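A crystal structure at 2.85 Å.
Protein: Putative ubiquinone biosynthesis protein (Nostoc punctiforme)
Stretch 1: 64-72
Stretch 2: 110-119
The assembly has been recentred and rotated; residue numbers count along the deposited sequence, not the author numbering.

Stretch 1, residues 64-72: ALFSERWLP
Stretch 2 110-119: PVVDDISYLK

The most unusual feature of this contact is a single tyrosine that reaches across from another part of the chain to bond the backbone just after a helix ends. Tyr117 OH donates a hydrogen bond to Trp70 O at 2.8 Å, just beyond the point where helix 64-68 ends and Arg69 turns the backbone with a positive phi (56/46). The same turn is held internally by Trp70 N to Leu65 O at 3.3 Å and a weak bond from Arg69 N to Leu65 O at 2.7 Å. Trp70 (-62/132) and Leu71 (-139/146) then continue in extended conformation.

Tyr117 belongs to the second helix, 114-119, whose axis passes 10.8 Å from that of helix 64-68, with 109° between their N-to-C directions. The register is set by two CA pairs: Arg69 CA to Tyr117 CA at 6.7 Å and Phe66 CA to Asp114 CA at 7.1 Å. The CA-to-CB bond of Tyr117 points toward the first stretch, and chi1 of 170° (t) with chi2 of 57° carries the phenol into the turn. Its 139 Å² of covered area is the largest share of the 525 Å² buried in total. Tyrosine suits this buried place because its ring packs while its hydroxyl meets a carbonyl.

Arg69 CA lies over one face of the Tyr117 ring, 4.0 Å from its centroid and 27° off the normal, a CH-pi contact. The Tyr117 edge points at the flat face that Phe66 offers: centroids are 5.1 Å apart and planes at 80°, with Phe66 CD2 3.6 Å from Tyr117 CD2. Phe66 (chi1 -88°, chi2 90°) leaves its CA sideways, yet its ring extends far enough to bring Phe66 CZ within 4.1 Å of Leu118 CD1; both residues are buried. Leu71 (m, t) adds apolar cover, Leu71 CD2 lying 4.2 Å from Tyr117 CE1 and Leu71 CD1 4.4 Å from Val111 CG2.

Arg69, partly exposed, suits its place because its long side chain combines an aliphatic stem with a charged end. With chi1 to chi3 at m, m, t and chi4 at 87°, Arg69 CD lies 3.5 Å from Tyr117 CG and Arg69 NH1 3.4 Å from Val111 CG1. One guanidinium face covers the backbone at Asp113, Arg69 NH2 to Asp113 C being 3.5 Å, while Arg69 NH2 forms a long salt bridge of 3.8 Å to Asp114 OD1.

Asp113 (chi1 67°, p) is the second helix's N-cap: Asp113 OD1 accepts from Ser116 N at 3.0 Å and from Ser116 OG at 2.6 Å. Ser116 OG in turn accepts from Val112 N at 3.0 Å, tying the preceding loop to the first turn.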

ATOM      1  N   ALA A  64     -37.430 -10.887   0.538  1.00 49.78           N
ATOM      2  CA  ALA A  64     -38.410 -10.944   1.628  1.00 49.64           C
ATOM      3  C   ALA A  64     -37.765 -10.390   2.911  1.00 54.52           C
ATOM      4  O   ALA A  64     -38.371  -9.518   3.547  1.00 55.23           O
ATOM      5  CB  ALA A  64     -38.887 -12.377   1.849  1.00 49.97           C
ATOM      6  N   LEU A  65     -36.521 -10.844   3.255  1.00 48.98           N
ATOM      7  CA  LEU A  65     -35.806 -10.350   4.427  1.00 48.65           C
ATOM      8  C   LEU A  65     -35.454  -8.877   4.267  1.00 53.86           C
ATOM      9  O   LEU A  65     -35.498  -8.137   5.242  1.00 53.81           O
ATOM     10  CB  LEU A  65     -34.529 -11.145   4.723  1.00 48.48           C
ATOM     11  CG  LEU A  65     -34.609 -12.667   4.953  1.00 52.55           C
ATOM     12  CD1 LEU A  65     -33.307 -13.174   5.487  1.00 51.70           C
ATOM     13  CD2 LEU A  65     -35.706 -13.041   5.908  1.00 52.02           C
ATOM     14  N   PHE A  66     -35.151  -8.437   3.042  1.00 51.30           N
ATOM     15  CA  PHE A  66     -34.840  -7.030   2.801  1.00 51.39           C
ATOM     16  C   PHE A  66     -36.075  -6.151   3.084  1.00 57.19           C
ATOM     17  O   PHE A  66     -35.945  -5.063   3.656  1.00 57.30           O
ATOM     18  CB  PHE A  66     -34.245  -6.824   1.386  1.00 53.23           C
ATOM     19  CG  PHE A  66     -32.737  -6.989   1.285  1.00 53.73           C
ATOM     20  CD1 PHE A  66     -32.172  -8.227   1.018  1.00 56.21           C
ATOM     21  CD2 PHE A  66     -31.886  -5.902   1.453  1.00 55.63           C
ATOM     22  CE1 PHE A  66     -30.776  -8.370   0.910  1.00 56.34           C
ATOM     23  CE2 PHE A  66     -30.490  -6.050   1.365  1.00 57.17           C
ATOM     24  CZ  PHE A  66     -29.948  -7.280   1.086  1.00 54.72           C
ATOM     25  N   SER A  67     -37.275  -6.676   2.763  1.00 55.58           N
ATOM     26  CA  SER A  67     -38.588  -6.021   2.972  1.00 55.69           C
ATOM     27  C   SER A  67     -38.920  -5.877   4.445  1.00 58.04           C
ATOM     28  O   SER A  67     -39.394  -4.812   4.843  1.00 57.52           O
ATOM     29  CB  SER A  67     -39.710  -6.805   2.293  1.00 57.75           C
ATOM     30  OG  SER A  67     -39.399  -7.008   0.929  1.00 64.59           O
ATOM     31  N   GLU A  68     -38.671  -6.944   5.246  1.00 52.84           N
ATOM     32  CA  GLU A  68     -38.927  -6.971   6.686  1.00 52.09           C
ATOM     33  C   GLU A  68     -37.788  -6.336   7.510  1.00 55.18           C
ATOM     34  O   GLU A  68     -38.006  -5.998   8.683  1.00 54.96           O
ATOM     35  CB  GLU A  68     -39.059  -8.415   7.174  1.00 53.48           C
ATOM     36  CG  GLU A  68     -40.131  -9.278   6.543  1.00 64.85           C
ATOM     37  CD  GLU A  68     -40.077 -10.692   7.095  1.00 91.47           C
ATOM     38  OE1 GLU A  68     -39.704 -10.865   8.282  1.00 77.67           O
ATOM     39  OE2 GLU A  68     -40.379 -11.634   6.326  1.00 91.08           O
ATOM     40  N   ARG A  69     -36.563  -6.245   6.927  1.00 50.02           N
ATOM     41  CA  ARG A  69     -35.321  -5.816   7.592  1.00 48.73           C
ATOM     42  C   ARG A  69     -35.139  -6.724   8.795  1.00 55.14           C
ATOM     43  O   ARG A  69     -34.908  -6.277   9.920  1.00 57.05           O
ATOM     44  CB  ARG A  69     -35.291  -4.326   7.941  1.00 46.06           C
ATOM     45  CG  ARG A  69     -35.353  -3.414   6.725  1.00 52.35           C
ATOM     46  CD  ARG A  69     -33.988  -3.186   6.135  1.00 52.09           C
ATOM     47  NE  ARG A  69     -33.944  -2.131   5.119  1.00 59.51           N
ATOM     48  CZ  ARG A  69     -33.764  -0.841   5.387  1.00 67.13           C
ATOM     49  NH1 ARG A  69     -33.683  -0.420   6.644  1.00 55.15           N
ATOM     50  NH2 ARG A  69     -33.694   0.044   4.401  1.00 47.18           N
ATOM     51  N   TRP A  70     -35.337  -8.029   8.529  1.00 51.02           N
ATOM     52  CA  TRP A  70     -35.288  -9.140   9.463  1.00 50.81           C
ATOM     53  C   TRP A  70     -33.924  -9.281  10.083  1.00 54.01           C
ATOM     54  O   TRP A  70     -32.915  -9.329   9.366  1.00 55.52           O
ATOM     55  CB  TRP A  70     -35.681 -10.462   8.756  1.00 50.10           C
ATOM     56  CG  TRP A  70     -35.693 -11.646   9.682  1.00 52.04           C
ATOM     57  CD1 TRP A  70     -36.745 -12.087  10.427  1.00 55.96           C
ATOM     58  CD2 TRP A  70     -34.572 -12.472  10.045  1.00 52.15           C
ATOM     59  NE1 TRP A  70     -36.354 -13.146  11.223  1.00 55.95           N
ATOM     60  CE2 TRP A  70     -35.024 -13.393  11.015  1.00 56.42           C
ATOM     61  CE3 TRP A  70     -33.222 -12.521   9.646  1.00 53.26           C
ATOM     62  CZ2 TRP A  70     -34.185 -14.348  11.584  1.00 55.66           C
ATOM     63  CZ3 TRP A  70     -32.391 -13.466  10.216  1.00 54.54           C
ATOM     64  CH2 TRP A  70     -32.874 -14.366  11.173  1.00 55.70           C
ATOM     65  N   LEU A  71     -33.892  -9.431  11.411  1.00 47.35           N
ATOM     66  CA  LEU A  71     -32.661  -9.692  12.163  1.00 45.25           C
ATOM     67  C   LEU A  71     -33.011 -10.727  13.223  1.00 46.62           C
ATOM     68  O   LEU A  71     -34.154 -10.750  13.657  1.00 46.94           O
ATOM     69  CB  LEU A  71     -32.082  -8.410  12.772  1.00 45.40           C
ATOM     70  CG  LEU A  71     -31.440  -7.420  11.793  1.00 48.80           C
ATOM     71  CD1 LEU A  71     -31.177  -6.108  12.464  1.00 48.38           C
ATOM     72  CD2 LEU A  71     -30.175  -7.986  11.161  1.00 47.61           C
ATOM     73  N   PRO A  72     -32.102 -11.644  13.602  1.00 42.85           N
ATOM     74  CA  PRO A  72     -32.479 -12.698  14.550  1.00 43.48           C
ATOM     75  C   PRO A  72     -32.796 -12.213  15.967  1.00 50.80           C
ATOM     76  O   PRO A  72     -32.179 -11.275  16.470  1.00 51.17           O
ATOM     77  CB  PRO A  72     -31.288 -13.655  14.505  1.00 44.70           C
ATOM     78  CG  PRO A  72     -30.158 -12.814  14.100  1.00 47.98           C
ATOM     79  CD  PRO A  72     -30.701 -11.798  13.166  1.00 43.71           C
ATOM     80  N   PRO A 110     -26.386   1.354  13.150  1.00 65.88           N
ATOM     81  CA  PRO A 110     -27.827   1.593  12.969  1.00 64.67           C
ATOM     82  C   PRO A 110     -28.272   1.282  11.540  1.00 65.66           C
ATOM     83  O   PRO A 110     -27.637   1.752  10.597  1.00 63.97           O
ATOM     84  CB  PRO A 110     -27.994   3.068  13.329  1.00 67.05           C
ATOM     85  CG  PRO A 110     -26.671   3.690  13.094  1.00 71.59           C
ATOM     86  CD  PRO A 110     -25.625   2.622  13.216  1.00 67.56           C
ATOM     87  N   VAL A 111     -29.319   0.426  11.379  1.00 61.68           N
ATOM     88  CA  VAL A 111     -29.850   0.039  10.056  1.00 59.71           C
ATOM     89  C   VAL A 111     -30.600   1.245   9.460  1.00 63.01           C
ATOM     90  O   VAL A 111     -31.684   1.639   9.929  1.00 62.81           O
ATOM     91  CB  VAL A 111     -30.661  -1.281  10.063  1.00 61.57           C
ATOM     92  CG1 VAL A 111     -31.299  -1.561   8.707  1.00 60.94           C
ATOM     93  CG2 VAL A 111     -29.787  -2.441  10.480  1.00 60.38           C
ATOM     94  N   VAL A 112     -29.960   1.849   8.459  1.00 57.44           N
ATOM     95  CA  VAL A 112     -30.372   3.087   7.818  1.00 57.07           C
ATOM     96  C   VAL A 112     -30.758   2.902   6.339  1.00 58.80           C
ATOM     97  O   VAL A 112     -31.551   3.683   5.815  1.00 58.65           O
ATOM     98  CB  VAL A 112     -29.233   4.124   8.087  1.00 61.01           C
ATOM     99  CG1 VAL A 112     -29.016   5.110   6.940  1.00 61.70           C
ATOM    100  CG2 VAL A 112     -29.454   4.846   9.413  1.00 60.66           C
ATOM    101  N   ASP A 113     -30.215   1.855   5.684  1.00 53.72           N
ATOM    102  CA  ASP A 113     -30.456   1.533   4.268  1.00 52.70           C
ATOM    103  C   ASP A 113     -30.207   0.056   3.979  1.00 54.58           C
ATOM    104  O   ASP A 113     -29.970  -0.705   4.922  1.00 55.01           O
ATOM    105  CB  ASP A 113     -29.620   2.453   3.351  1.00 54.60           C
ATOM    106  CG  ASP A 113     -28.102   2.290   3.377  1.00 59.80           C
ATOM    107  OD1 ASP A 113     -27.581   1.651   4.322  1.00 59.30           O
ATOM    108  OD2 ASP A 113     -27.436   2.808   2.458  1.00 61.20           O
ATOM    109  N   ASP A 114     -30.250  -0.364   2.692  1.00 49.07           N
ATOM    110  CA  ASP A 114     -30.037  -1.778   2.366  1.00 47.56           C
ATOM    111  C   ASP A 114     -28.611  -2.267   2.628  1.00 51.56           C
ATOM    112  O   ASP A 114     -28.454  -3.424   3.036  1.00 51.97           O
ATOM    113  CB  ASP A 114     -30.487  -2.127   0.948  1.00 49.54           C
ATOM    114  CG  ASP A 114     -31.962  -1.924   0.592  1.00 60.65           C
ATOM    115  OD1 ASP A 114     -32.848  -2.172   1.481  1.00 60.84           O
ATOM    116  OD2 ASP A 114     -32.245  -1.650  -0.602  1.00 62.94           O
ATOM    117  N   ILE A 115     -27.574  -1.407   2.404  1.00 46.12           N
ATOM    118  CA  ILE A 115     -26.168  -1.772   2.669  1.00 44.60           C
ATOM    119  C   ILE A 115     -25.912  -1.961   4.196  1.00 48.15           C
ATOM    120  O   ILE A 115     -25.333  -2.975   4.593  1.00 46.60           O
ATOM    121  CB  ILE A 115     -25.190  -0.783   1.985  1.00 47.20           C
ATOM    122  CG1 ILE A 115     -25.183  -1.016   0.464  1.00 47.04           C
ATOM    123  CG2 ILE A 115     -23.776  -0.851   2.588  1.00 43.95           C
ATOM    124  CD1 ILE A 115     -24.608   0.130  -0.377  1.00 47.09           C
ATOM    125  N   SER A 116     -26.398  -1.014   5.045  1.00 45.10           N
ATOM    126  CA  SER A 116     -26.269  -1.153   6.497  1.00 44.31           C
ATOM    127  C   SER A 116     -27.121  -2.335   6.983  1.00 48.56           C
ATOM    128  O   SER A 116     -26.725  -3.040   7.919  1.00 49.30           O
ATOM    129  CB  SER A 116     -26.598   0.144   7.229  1.00 45.64           C
ATOM    130  OG  SER A 116     -27.802   0.725   6.769  1.00 54.54           O
ATOM    131  N   TYR A 117     -28.250  -2.601   6.287  1.00 43.02           N
ATOM    132  CA  TYR A 117     -29.047  -3.771   6.612  1.00 42.42           C
ATOM    133  C   TYR A 117     -28.259  -5.099   6.355  1.00 47.38           C
ATOM    134  O   TYR A 117     -28.160  -5.936   7.243  1.00 47.84           O
ATOM    135  CB  TYR A 117     -30.398  -3.787   5.874  1.00 42.59           C
ATOM    136  CG  TYR A 117     -31.079  -5.126   6.052  1.00 43.75           C
ATOM    137  CD1 TYR A 117     -31.361  -5.622   7.322  1.00 45.89           C
ATOM    138  CD2 TYR A 117     -31.339  -5.946   4.963  1.00 44.49           C
ATOM    139  CE1 TYR A 117     -31.878  -6.900   7.502  1.00 46.25           C
ATOM    140  CE2 TYR A 117     -31.916  -7.204   5.128  1.00 45.45           C
ATOM    141  CZ  TYR A 117     -32.180  -7.679   6.403  1.00 50.78           C
ATOM    142  OH  TYR A 117     -32.712  -8.930   6.595  1.00 51.30           O
ATOM    143  N   LEU A 118     -27.748  -5.296   5.141  1.00 44.16           N
ATOM    144  CA  LEU A 118     -27.012  -6.504   4.764  1.00 43.84           C
ATOM    145  C   LEU A 118     -25.806  -6.733   5.658  1.00 48.32           C
ATOM    146  O   LEU A 118     -25.500  -7.872   5.968  1.00 47.33           O
ATOM    147  CB  LEU A 118     -26.595  -6.430   3.294  1.00 43.78           C
ATOM    148  CG  LEU A 118     -25.817  -7.609   2.714  1.00 46.68           C
ATOM    149  CD1 LEU A 118     -26.595  -8.900   2.809  1.00 46.22           C
ATOM    150  CD2 LEU A 118     -25.380  -7.318   1.282  1.00 47.92           C
ATOM    151  N   LYS A 119     -25.158  -5.646   6.103  1.00 46.31           N
ATOM    152  CA  LYS A 119     -24.010  -5.692   7.003  1.00 46.02           C
ATOM    153  C   LYS A 119     -24.452  -6.301   8.329  1.00 50.24           C
ATOM    154  O   LYS A 119     -23.803  -7.228   8.812  1.00 48.82           O
ATOM    155  CB  LYS A 119     -23.482  -4.267   7.203  1.00 49.04           C
ATOM    156  CG  LYS A 119     -22.058  -4.176   7.709  1.00 48.31           C
ATOM    157  CD  LYS A 119     -21.398  -2.883   7.244  1.00 45.64           C
ATOM    158  CE  LYS A 119     -21.692  -1.764   8.153  1.00 52.37           C
ATOM    159  NZ  LYS A 119     -20.899  -0.583   7.794  1.00 70.73           N
TER